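Local coordinates for cysteine desulfurase (Fervidobacterium islandicum, PDB 6A6E), which probably uses pyridoxal-5'-phosphate to take the sulfur from L-cysteine, leaving alanine and an enzyme-bound persulfide for the Suf system of sulfur transfer, at residues V126-E132 / P177-T183; H314-S319 / V401-K407; L253-P258 / L279-F283. Where two conformers were deposited one is given. Numbering follows the deposited sequence.

Interaction 1: residues V126-E132 / P177-T183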
loop_
_atom_site.group_PDB
_atom_site.type_symbol
_atom_site.label_atom_id
_atom_site.label_comp_id
_atom_site.label_asym_id
_atom_site.label_seq_id
_atom_site.Cartn_x
_atom_site.Cartn_y
_atom_site.Cartn_z
ATOM N N VAL A 126 12.460 18.432 16.732
ATOM C CA VAL A 126 12.228 18.260 15.338
ATOM C C VAL A 126 11.787 19.605 14.838
ATOM O O VAL A 126 10.802 20.124 15.328
ATOM C CB VAL A 126 11.042 17.277 15.012
ATOM C CG1 VAL A 126 10.921 17.134 13.506
ATOM C CG2 VAL A 126 11.314 15.931 15.609
ATOM N N LEU A 127 12.446 20.093 13.807
ATOM C CA LEU A 127 12.084 21.335 13.152
ATOM C C LEU A 127 11.387 21.052 11.813
ATOM O O LEU A 127 11.977 20.455 10.904
ATOM C CB LEU A 127 13.336 22.138 12.842
ATOM C CG LEU A 127 13.175 23.468 12.098
ATOM C CD1 LEU A 127 12.319 24.406 12.938
ATOM C CD2 LEU A 127 14.556 24.082 11.840
ATOM N N ILE A 128 10.170 21.565 11.669
ATOM C CA ILE A 128 9.446 21.528 10.384
ATOM C C ILE A 128 9.080 22.935 9.938
ATOM O O ILE A 128 9.513 23.868 10.551
ATOM C CB ILE A 128 8.212 20.619 10.480
ATOM C CG1 ILE A 128 7.217 21.106 11.500
ATOM C CG2 ILE A 128 8.640 19.203 10.854
ATOM C CD1 ILE A 128 6.017 20.165 11.646
ATOM N N SER A 129 8.361 23.108 8.840
ATOM C CA SER A 129 7.955 24.430 8.446
ATOM C C SER A 129 6.448 24.638 8.665
ATOM O O SER A 129 5.688 23.679 8.758
ATOM C CB SER A 129 8.329 24.682 6.998
ATOM O OG SER A 129 7.227 24.463 6.165
ATOM N N GLN A 130 6.025 25.911 8.725
ATOM C CA GLN A 130 4.635 26.253 8.877
ATOM C C GLN A 130 3.776 25.880 7.660
ATOM O O GLN A 130 2.551 25.845 7.765
ATOM C CB GLN A 130 4.455 27.764 9.173
ATOM C CG GLN A 130 4.681 28.094 10.618
ATOM C CD GLN A 130 4.359 29.549 11.038
ATOM O OE1 GLN A 130 4.389 30.485 10.252
ATOM N NE2 GLN A 130 4.048 29.703 12.328
ATOM N N VAL A 131 4.372 25.674 6.503
ATOM C CA VAL A 131 3.568 25.370 5.347
ATOM C C VAL A 131 3.446 23.856 5.073
ATOM O O VAL A 131 2.945 23.453 4.004
ATOM C CB VAL A 131 4.126 26.101 4.101
ATOM C CG1 VAL A 131 4.462 27.547 4.450
ATOM C CG2 VAL A 131 5.363 25.442 3.559
ATOM N N GLU A 132 3.874 22.997 5.989
ATOM C CA GLU A 132 3.806 21.517 5.719
ATOM C C GLU A 132 2.358 21.005 5.543
ATOM O O GLU A 132 1.407 21.461 6.181
ATOM C CB GLU A 132 4.463 20.716 6.800
ATOM C CG GLU A 132 5.920 21.042 7.039
ATOM C CD GLU A 132 6.740 20.947 5.767
ATOM O OE1 GLU A 132 7.632 21.826 5.524
ATOM O OE2 GLU A 132 6.507 19.954 5.016
ATOM N N PRO A 177 18.773 21.388 15.884
ATOM C CA PRO A 177 17.699 20.397 15.804
ATOM C C PRO A 177 18.199 18.997 15.490
ATOM O O PRO A 177 19.081 18.814 14.659
ATOM C CB PRO A 177 16.794 20.939 14.672
ATOM C CG PRO A 177 17.637 21.838 13.850
ATOM C CD PRO A 177 18.644 22.432 14.854
ATOM N N LYS A 178 17.639 17.994 16.154
ATOM C CA LYS A 178 18.022 16.626 15.900
ATOM C C LYS A 178 17.530 16.194 14.493
ATOM O O LYS A 178 18.252 15.499 13.753
ATOM C CB LYS A 178 17.514 15.703 17.015
ATOM C CG LYS A 178 18.074 14.287 16.927
ATOM C CD LYS A 178 19.610 14.291 17.082
ATOM C CE LYS A 178 20.157 13.108 17.830
ATOM N NZ LYS A 178 19.600 13.097 19.217
ATOM N N VAL A 179 16.346 16.660 14.112
ATOM C CA VAL A 179 15.725 16.327 12.802
ATOM C C VAL A 179 15.135 17.602 12.201
ATOM O O VAL A 179 14.549 18.408 12.921
ATOM C CB VAL A 179 14.595 15.269 12.974
ATOM C CG1 VAL A 179 13.847 14.999 11.677
ATOM C CG2 VAL A 179 15.224 14.008 13.463
ATOM N N VAL A 180 15.324 17.776 10.897
ATOM C CA VAL A 180 14.668 18.820 10.127
ATOM C C VAL A 180 13.841 18.070 9.034
ATOM O O VAL A 180 14.405 17.267 8.277
ATOM C CB VAL A 180 15.686 19.759 9.443
ATOM C CG1 VAL A 180 15.039 20.767 8.499
ATOM C CG2 VAL A 180 16.448 20.574 10.481
ATOM N N SER A 181 12.538 18.304 8.971
ATOM C CA SER A 181 11.705 17.709 7.929
ATOM C C SER A 181 10.992 18.801 7.223
ATOM O O SER A 181 10.215 19.505 7.815
ATOM C CB SER A 181 10.699 16.725 8.518
ATOM O OG SER A 181 10.101 15.900 7.517
ATOM N N ILE A 182 11.217 18.934 5.939
ATOM C CA ILE A 182 10.627 20.018 5.250
ATOM C C ILE A 182 10.154 19.606 3.874
ATOM O O ILE A 182 10.748 18.705 3.281
ATOM C CB ILE A 182 11.680 21.197 5.129
ATOM C CG1 ILE A 182 10.973 22.454 4.599
ATOM C CG2 ILE A 182 12.847 20.808 4.243
ATOM C CD1 ILE A 182 11.747 23.734 4.806
ATOM N N THR A 183 9.145 20.314 3.355
ATOM C CA THR A 183 8.649 20.067 2.033
ATOM C C THR A 183 9.655 20.531 0.983
ATOM O O THR A 183 10.387 21.488 1.158
ATOM C CB THR A 183 7.285 20.758 1.784
ATOM O OG1 THR A 183 6.830 20.388 0.499
ATOM C CG2 THR A 183 7.361 22.316 1.865
#

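Interaction 2: residues H314-S319 / V401-K407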
loop_
_atom_site.group_PDB
_atom_site.type_symbol
_atom_site.label_atom_id
_atom_site.label_comp_id
_atom_site.label_asym_id
_atom_site.label_seq_id
_atom_site.Cartn_x
_atom_site.Cartn_y
_atom_site.Cartn_z
ATOM N N HIS A 314 8.487 22.172 -19.758
ATOM C CA HIS A 314 7.104 22.367 -20.136
ATOM C C HIS A 314 6.274 22.810 -18.935
ATOM O O HIS A 314 5.580 23.834 -18.994
ATOM C CB HIS A 314 6.528 21.129 -20.769
ATOM C CG HIS A 314 5.063 21.212 -21.055
ATOM N ND1 HIS A 314 4.519 22.143 -21.912
ATOM C CD2 HIS A 314 4.027 20.444 -20.639
ATOM C CE1 HIS A 314 3.217 21.955 -22.004
ATOM N NE2 HIS A 314 2.886 20.931 -21.244
ATOM N N VAL A 315 6.388 22.079 -17.831
ATOM C CA VAL A 315 5.690 22.466 -16.619
ATOM C C VAL A 315 6.098 23.866 -16.134
ATOM O O VAL A 315 5.268 24.633 -15.694
ATOM C CB VAL A 315 5.882 21.421 -15.475
ATOM C CG1 VAL A 315 5.148 21.896 -14.257
ATOM C CG2 VAL A 315 5.251 20.100 -15.854
ATOM N N GLU A 316 7.381 24.188 -16.249
ATOM C CA GLU A 316 7.877 25.508 -15.934
ATOM C C GLU A 316 7.195 26.587 -16.784
ATOM O O GLU A 316 6.733 27.579 -16.257
ATOM C CB GLU A 316 9.395 25.530 -16.122
ATOM C CG GLU A 316 10.097 26.804 -15.737
ATOM C CD GLU A 316 11.579 26.547 -15.496
ATOM O OE1 GLU A 316 12.284 26.185 -16.472
ATOM O OE2 GLU A 316 12.038 26.679 -14.337
ATOM N N GLU A 317 7.067 26.372 -18.069
ATOM C CA GLU A 317 6.464 27.405 -18.922
ATOM C C GLU A 317 4.953 27.489 -18.659
ATOM O O GLU A 317 4.369 28.573 -18.656
ATOM C CB GLU A 317 6.808 27.200 -20.419
ATOM C CG GLU A 317 5.839 26.329 -21.203
ATOM C CD GLU A 317 6.379 25.866 -22.575
ATOM O OE1 GLU A 317 7.278 26.604 -23.100
ATOM O OE2 GLU A 317 5.889 24.777 -23.092
ATOM N N LEU A 318 4.304 26.355 -18.393
ATOM C CA LEU A 318 2.906 26.408 -18.028
ATOM C C LEU A 318 2.710 27.172 -16.744
ATOM O O LEU A 318 1.779 27.930 -16.647
ATOM C CB LEU A 318 2.318 25.019 -17.828
ATOM C CG LEU A 318 2.094 24.201 -19.056
ATOM C CD1 LEU A 318 1.663 22.809 -18.607
ATOM C CD2 LEU A 318 1.025 24.870 -19.907
ATOM N N SER A 319 3.582 26.935 -15.771
ATOM C CA SER A 319 3.506 27.592 -14.475
ATOM C C SER A 319 3.644 29.095 -14.567
ATOM O O SER A 319 2.912 29.828 -13.866
ATOM C CB SER A 319 4.588 27.108 -13.499
ATOM O OG SER A 319 4.531 25.717 -13.305
ATOM N N VAL A 401 -0.922 22.461 -12.609
ATOM C CA VAL A 401 -0.629 22.027 -13.966
ATOM C C VAL A 401 0.364 20.865 -13.981
ATOM O O VAL A 401 1.174 20.711 -13.055
ATOM C CB VAL A 401 -0.055 23.171 -14.864
ATOM C CG1 VAL A 401 -1.092 24.227 -15.104
ATOM C CG2 VAL A 401 1.151 23.866 -14.218
ATOM N N TYR A 402 0.295 20.080 -15.065
ATOM C CA TYR A 402 1.252 19.005 -15.272
ATOM C C TYR A 402 1.383 18.717 -16.779
ATOM O O TYR A 402 0.942 19.516 -17.625
ATOM C CB TYR A 402 0.823 17.741 -14.464
ATOM C CG TYR A 402 1.962 16.729 -14.230
ATOM C CD1 TYR A 402 3.168 17.128 -13.697
ATOM C CD2 TYR A 402 1.805 15.393 -14.496
ATOM C CE1 TYR A 402 4.198 16.249 -13.454
ATOM C CE2 TYR A 402 2.841 14.488 -14.255
ATOM C CZ TYR A 402 4.041 14.926 -13.745
ATOM O OH TYR A 402 5.057 14.034 -13.510
ATOM N N LEU A 403 1.989 17.580 -17.112
ATOM C CA LEU A 403 2.530 17.292 -18.420
ATOM C C LEU A 403 1.590 17.538 -19.594
ATOM O O LEU A 403 1.984 18.176 -20.596
ATOM C CB LEU A 403 2.950 15.805 -18.465
ATOM C CG LEU A 403 3.459 15.283 -19.795
ATOM C CD1 LEU A 403 4.672 16.109 -20.173
ATOM C CD2 LEU A 403 3.833 13.826 -19.753
ATOM N N TYR A 404 0.379 16.987 -19.481
ATOM C CA TYR A 404 -0.624 16.946 -20.503
ATOM C C TYR A 404 -1.502 18.254 -20.484
ATOM O O TYR A 404 -2.532 18.316 -21.153
ATOM C CB TYR A 404 -1.526 15.670 -20.340
ATOM C CG TYR A 404 -1.838 15.371 -18.860
ATOM C CD1 TYR A 404 -2.600 16.267 -18.079
ATOM C CD2 TYR A 404 -1.281 14.262 -18.227
ATOM C CE1 TYR A 404 -2.824 16.052 -16.722
ATOM C CE2 TYR A 404 -1.464 14.029 -16.843
ATOM C CZ TYR A 404 -2.234 14.916 -16.102
ATOM O OH TYR A 404 -2.391 14.716 -14.782
ATOM N N ASN A 405 -1.149 19.248 -19.706
ATOM C CA ASN A 405 -1.878 20.520 -19.756
ATOM C C ASN A 405 -1.308 21.460 -20.848
ATOM O O ASN A 405 -0.179 21.301 -21.302
ATOM C CB ASN A 405 -1.890 21.249 -18.404
ATOM C CG ASN A 405 -2.782 20.573 -17.373
ATOM O OD1 ASN A 405 -2.301 20.252 -16.266
ATOM N ND2 ASN A 405 -4.076 20.332 -17.714
ATOM N N THR A 406 -2.126 22.416 -21.268
ATOM C CA THR A 406 -1.784 23.378 -22.335
ATOM C C THR A 406 -2.063 24.801 -21.901
ATOM O O THR A 406 -2.715 25.058 -20.874
ATOM C CB THR A 406 -2.609 23.118 -23.618
ATOM O OG1 THR A 406 -3.989 23.424 -23.374
ATOM C CG2 THR A 406 -2.435 21.670 -24.095
ATOM N N LYS A 407 -1.555 25.749 -22.666
ATOM C CA LYS A 407 -1.912 27.128 -22.415
ATOM C C LYS A 407 -3.355 27.373 -22.671
ATOM O O LYS A 407 -3.979 28.147 -21.972
ATOM C CB LYS A 407 -1.070 28.055 -23.259
ATOM C CG LYS A 407 0.303 28.200 -22.656
ATOM C CD LYS A 407 1.184 29.040 -23.551
ATOM C CE LYS A 407 2.426 29.494 -22.818
ATOM N NZ LYS A 407 3.543 29.362 -23.776
#

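Interaction 3: residues L253-P258 / L279-F283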
loop_
_atom_site.group_PDB
_atom_site.type_symbol
_atom_site.label_atom_id
_atom_site.label_comp_id
_atom_site.label_asym_id
_atom_site.label_seq_id
_atom_site.Cartn_x
_atom_site.Cartn_y
_atom_site.Cartn_z
ATOM N N LEU A 253 20.298 4.101 6.925
ATOM C CA LEU A 253 19.343 2.994 6.884
ATOM C C LEU A 253 19.907 1.792 7.633
ATOM O O LEU A 253 19.160 1.066 8.274
ATOM C CB LEU A 253 19.095 2.565 5.445
ATOM C CG LEU A 253 18.213 3.469 4.579
ATOM C CD1 LEU A 253 18.204 2.954 3.170
ATOM C CD2 LEU A 253 16.802 3.606 5.125
ATOM N N GLU A 254 21.215 1.556 7.543
ATOM C CA GLU A 254 21.813 0.417 8.221
ATOM C C GLU A 254 21.698 0.454 9.731
ATOM O O GLU A 254 21.821 -0.593 10.340
ATOM C CB GLU A 254 23.291 0.231 7.857
ATOM C CG GLU A 254 23.507 -0.409 6.505
ATOM C CD GLU A 254 24.905 -0.160 5.931
ATOM O OE1 GLU A 254 25.697 0.665 6.473
ATOM O OE2 GLU A 254 25.222 -0.769 4.893
ATOM N N GLN A 255 21.476 1.617 10.319
ATOM C CA GLN A 255 21.363 1.759 11.760
ATOM C C GLN A 255 19.892 1.901 12.256
ATOM O O GLN A 255 19.627 2.045 13.476
ATOM C CB GLN A 255 22.218 2.975 12.202
ATOM C CG GLN A 255 23.714 2.851 11.841
ATOM C CD GLN A 255 24.340 1.582 12.408
ATOM O OE1 GLN A 255 24.837 0.739 11.682
ATOM N NE2 GLN A 255 24.262 1.432 13.712
ATOM N N LEU A 256 18.925 1.823 11.332
ATOM C CA LEU A 256 17.555 2.172 11.707
ATOM C C LEU A 256 16.825 0.922 12.067
ATOM O O LEU A 256 16.932 -0.053 11.304
ATOM C CB LEU A 256 16.804 2.789 10.533
ATOM C CG LEU A 256 16.700 4.245 10.223
ATOM C CD1 LEU A 256 15.604 4.388 9.137
ATOM C CD2 LEU A 256 16.378 5.079 11.457
ATOM N N GLU A 257 16.108 0.919 13.195
ATOM C CA GLU A 257 15.113 -0.116 13.494
ATOM C C GLU A 257 13.976 -0.157 12.389
ATOM O O GLU A 257 13.463 0.888 11.989
ATOM C CB GLU A 257 14.474 0.118 14.874
ATOM C CG GLU A 257 13.346 -0.870 15.294
ATOM C CD GLU A 257 13.823 -2.269 15.674
ATOM O OE1 GLU A 257 15.030 -2.492 15.801
ATOM O OE2 GLU A 257 12.991 -3.183 15.794
ATOM N N PRO A 258 13.600 -1.354 11.921
ATOM C CA PRO A 258 12.508 -1.406 10.895
ATOM C C PRO A 258 11.272 -0.782 11.468
ATOM O O PRO A 258 11.024 -0.885 12.691
ATOM C CB PRO A 258 12.315 -2.885 10.666
ATOM C CG PRO A 258 13.704 -3.496 10.935
ATOM C CD PRO A 258 14.279 -2.657 12.062
ATOM N N LEU A 279 19.758 -4.716 3.409
ATOM C CA LEU A 279 19.082 -3.606 2.702
ATOM C C LEU A 279 18.843 -4.036 1.289
ATOM O O LEU A 279 19.670 -4.735 0.741
ATOM C CB LEU A 279 19.960 -2.339 2.635
ATOM C CG LEU A 279 20.337 -1.649 3.952
ATOM C CD1 LEU A 279 21.015 -0.308 3.710
ATOM C CD2 LEU A 279 19.167 -1.448 4.845
ATOM N N PRO A 280 17.751 -3.636 0.650
ATOM C CA PRO A 280 16.645 -2.808 1.168
ATOM C C PRO A 280 15.526 -3.605 1.850
ATOM O O PRO A 280 14.575 -3.037 2.408
ATOM C CB PRO A 280 16.054 -2.235 -0.129
ATOM C CG PRO A 280 16.287 -3.293 -1.174
ATOM C CD PRO A 280 17.623 -3.900 -0.794
ATOM N N TYR A 281 15.669 -4.917 1.807
ATOM C CA TYR A 281 14.617 -5.879 2.163
ATOM C C TYR A 281 14.254 -5.802 3.628
ATOM O O TYR A 281 13.108 -6.094 4.035
ATOM C CB TYR A 281 15.073 -7.305 1.806
ATOM C CG TYR A 281 15.630 -7.468 0.401
ATOM C CD1 TYR A 281 14.848 -7.170 -0.738
ATOM C CD2 TYR A 281 16.938 -7.896 0.196
ATOM C CE1 TYR A 281 15.379 -7.281 -1.997
ATOM C CE2 TYR A 281 17.461 -8.027 -1.084
ATOM C CZ TYR A 281 16.670 -7.730 -2.157
ATOM O OH TYR A 281 17.213 -7.877 -3.395
ATOM N N ARG A 282 15.228 -5.404 4.437
ATOM C CA ARG A 282 14.974 -5.058 5.833
ATOM C C ARG A 282 13.760 -4.178 6.112
ATOM O O ARG A 282 13.145 -4.277 7.213
ATOM C CB ARG A 282 16.220 -4.374 6.403
ATOM C CG ARG A 282 16.108 -3.925 7.829
ATOM C CD ARG A 282 17.436 -3.289 8.301
ATOM N NE ARG A 282 18.428 -4.318 8.197
ATOM C CZ ARG A 282 19.736 -4.152 8.329
ATOM N NH1 ARG A 282 20.277 -2.949 8.589
ATOM N NH2 ARG A 282 20.497 -5.227 8.176
ATOM N N PHE A 283 13.444 -3.278 5.176
ATOM C CA PHE A 283 12.400 -2.298 5.375
ATOM C C PHE A 283 11.151 -2.535 4.527
ATOM O O PHE A 283 10.293 -1.653 4.460
ATOM C CB PHE A 283 12.938 -0.884 5.149
ATOM C CG PHE A 283 14.073 -0.546 6.070
ATOM C CD1 PHE A 283 13.835 -0.400 7.398
ATOM C CD2 PHE A 283 15.371 -0.499 5.620
ATOM C CE1 PHE A 283 14.840 -0.132 8.278
ATOM C CE2 PHE A 283 16.415 -0.226 6.499
ATOM C CZ PHE A 283 16.147 -0.046 7.844
HETATM O O HOH W 1 23.038 -2.901 9.540
#

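Interaction 1: residues V126-E132 / P177-T183
Two neighbouring parallel strands, their axes 4.7 Å apart and inclined by 17°, illustrate how an open alpha/beta sheet brings loops to a cofactor at the C-terminal ends of its strands. Val-126 opens the pairing opposite Val-179: Val-126 CG1 meets Val-179 CG1 at 4.1 Å on one face of the sheet, and Val-126 CA makes a CA-H...O contact of 3.4 Å with Val-179 O. Leu-127 carries the backbone-to-backbone hydrogen bonds, since in a parallel pair one residue binds the residues flanking its partner, here Val-180. Its N donates to Val-179 O (2.8 Å) and its O accepts from Ser-181 N (2.9 Å), while on the other face its CB packs against Val-180 CG2 at 4.2 Å and Pro-177 CB at 4.1 Å. Ile-128 CG2 lies 4.0 Å from Ser-181 CB. At Ser-129 the strand ends in a type I turn; its OG accepts from Val-131 N (3.1 Å), an ST turn, and donates to Glu-132 OE1 (2.7 Å). The turn brings Glu-132 back, so that OE1 also accepts from Thr-183 N (3.0 Å) and ties the loop to the end of the second strand, where Thr-183 touches pyridoxal-5'-phosphate. Strand 150-154 flanks the pair on the Val-126 side and strand 206-210 on the Val-179 side, while Trp-140 of helix 138-147 packs over Val-126, Ile-128, Val-179 and Ser-181.

Interaction 2: residues H314-S319 / V401-K407
In the smaller alpha/beta domain of this fold-type I PLP enzyme, the connection from strand 396-400 to helix 407-423 lies against helix 308-327, an example of a helix packing on a loop by apolar contacts and one hydrogen bond to a loop carbonyl. Residues Tyr-402 to Asn-405 form a type I beta turn, with Asn-405 N bonded to Tyr-402 O at 3.0 Å; the Asn-405 side chain tightens it, OD1 accepting from Tyr-402 N at 2.9 Å. Thr-406 then N-caps helix 407-423, its OG1 hydrogen-bonded to Asp-409 N. Leu-318 fills the hollow inside this bend: its CB touches Val-401 CG2 at 4.0 Å, its CD1 lies 3.9 Å from Asn-405 CB, and Leu-318 CD2 is 3.7 Å from Thr-406 C. Ile-410 of helix 407-423 adds to the same apolar cluster. One helical turn earlier, Val-315 CG2 packs on Tyr-402 CD1 at 4.2 Å, while the hydroxyl of that tyrosine is hydrogen-bonded to Pro-216 O. Ser-319 turns its OG back to Val-315 O (2.7 Å) and also binds Ser-344 N. The polar link is His-314, whose ring directs its edge at the turn: NE2 donates to Asn-405 O at 3.1 Å and lies 3.0 Å from Leu-403 O, while ND1 donates to Glu-317 OE2 at 3.2 Å.

Interaction 3: residues L253-P258 / L279-F283
Residues 253-256 make a type I beta turn at the end of helix 250-253, closed by Leu-256 N to Leu-253 O at 3.2 Å. Facing it, 279-283 bends through a cis peptide before Pro-280 into a short 3-10 segment, with Phe-283 N bonded to Pro-280 O at 3.0 Å. The backbones approach most closely at Pro-258 and Phe-283, CA to CA 5.6 Å. Phe-283 inserts its ring edge-on: CZ lies 3.2 Å from Leu-253 O and 4.0 Å from Leu-256 CB. Leu-279 CD1 packs on Leu-253 CB at 3.9 Å. Arg-282 lays its CG 4.0 Å from Pro-258 CG, and a water joins its NH1 (2.9 Å) to Glu-254 O (2.7 Å); its NE binds Asn-277 O. Glu-257 binds the Tyr-261 hydroxyl through OE2 and forms a salt bridge through OE1 with Arg-142 of the second subunit. Phe-283 thus packs between the loops flanking the excursion with strands 268-269 and 274-276, consistent with the beta-hairpin of SufS enzymes, close to the dimer interface.

Along the chain the order is interaction 1, interaction 3, interaction 2, none nested in another. Interaction 1 lies within the seven-stranded mixed sheet of the large PLP-binding domain. Interaction 3 follows that sheet's strand 244-248 and joins the loops bracketing the excursion with strands 268-269 and 274-276; its centre is 23 Å from that of interaction 1. Interaction 2 belongs to the other sheet's domain, on the opposite side of the chain's centre from both, with centres 29 Å from interaction 1 and 38 Å from interaction 3. No pair touches within the chain, yet the excursion reaches across the dimer: Phe-271 of the second subunit packs on Gln-130 of interaction 1.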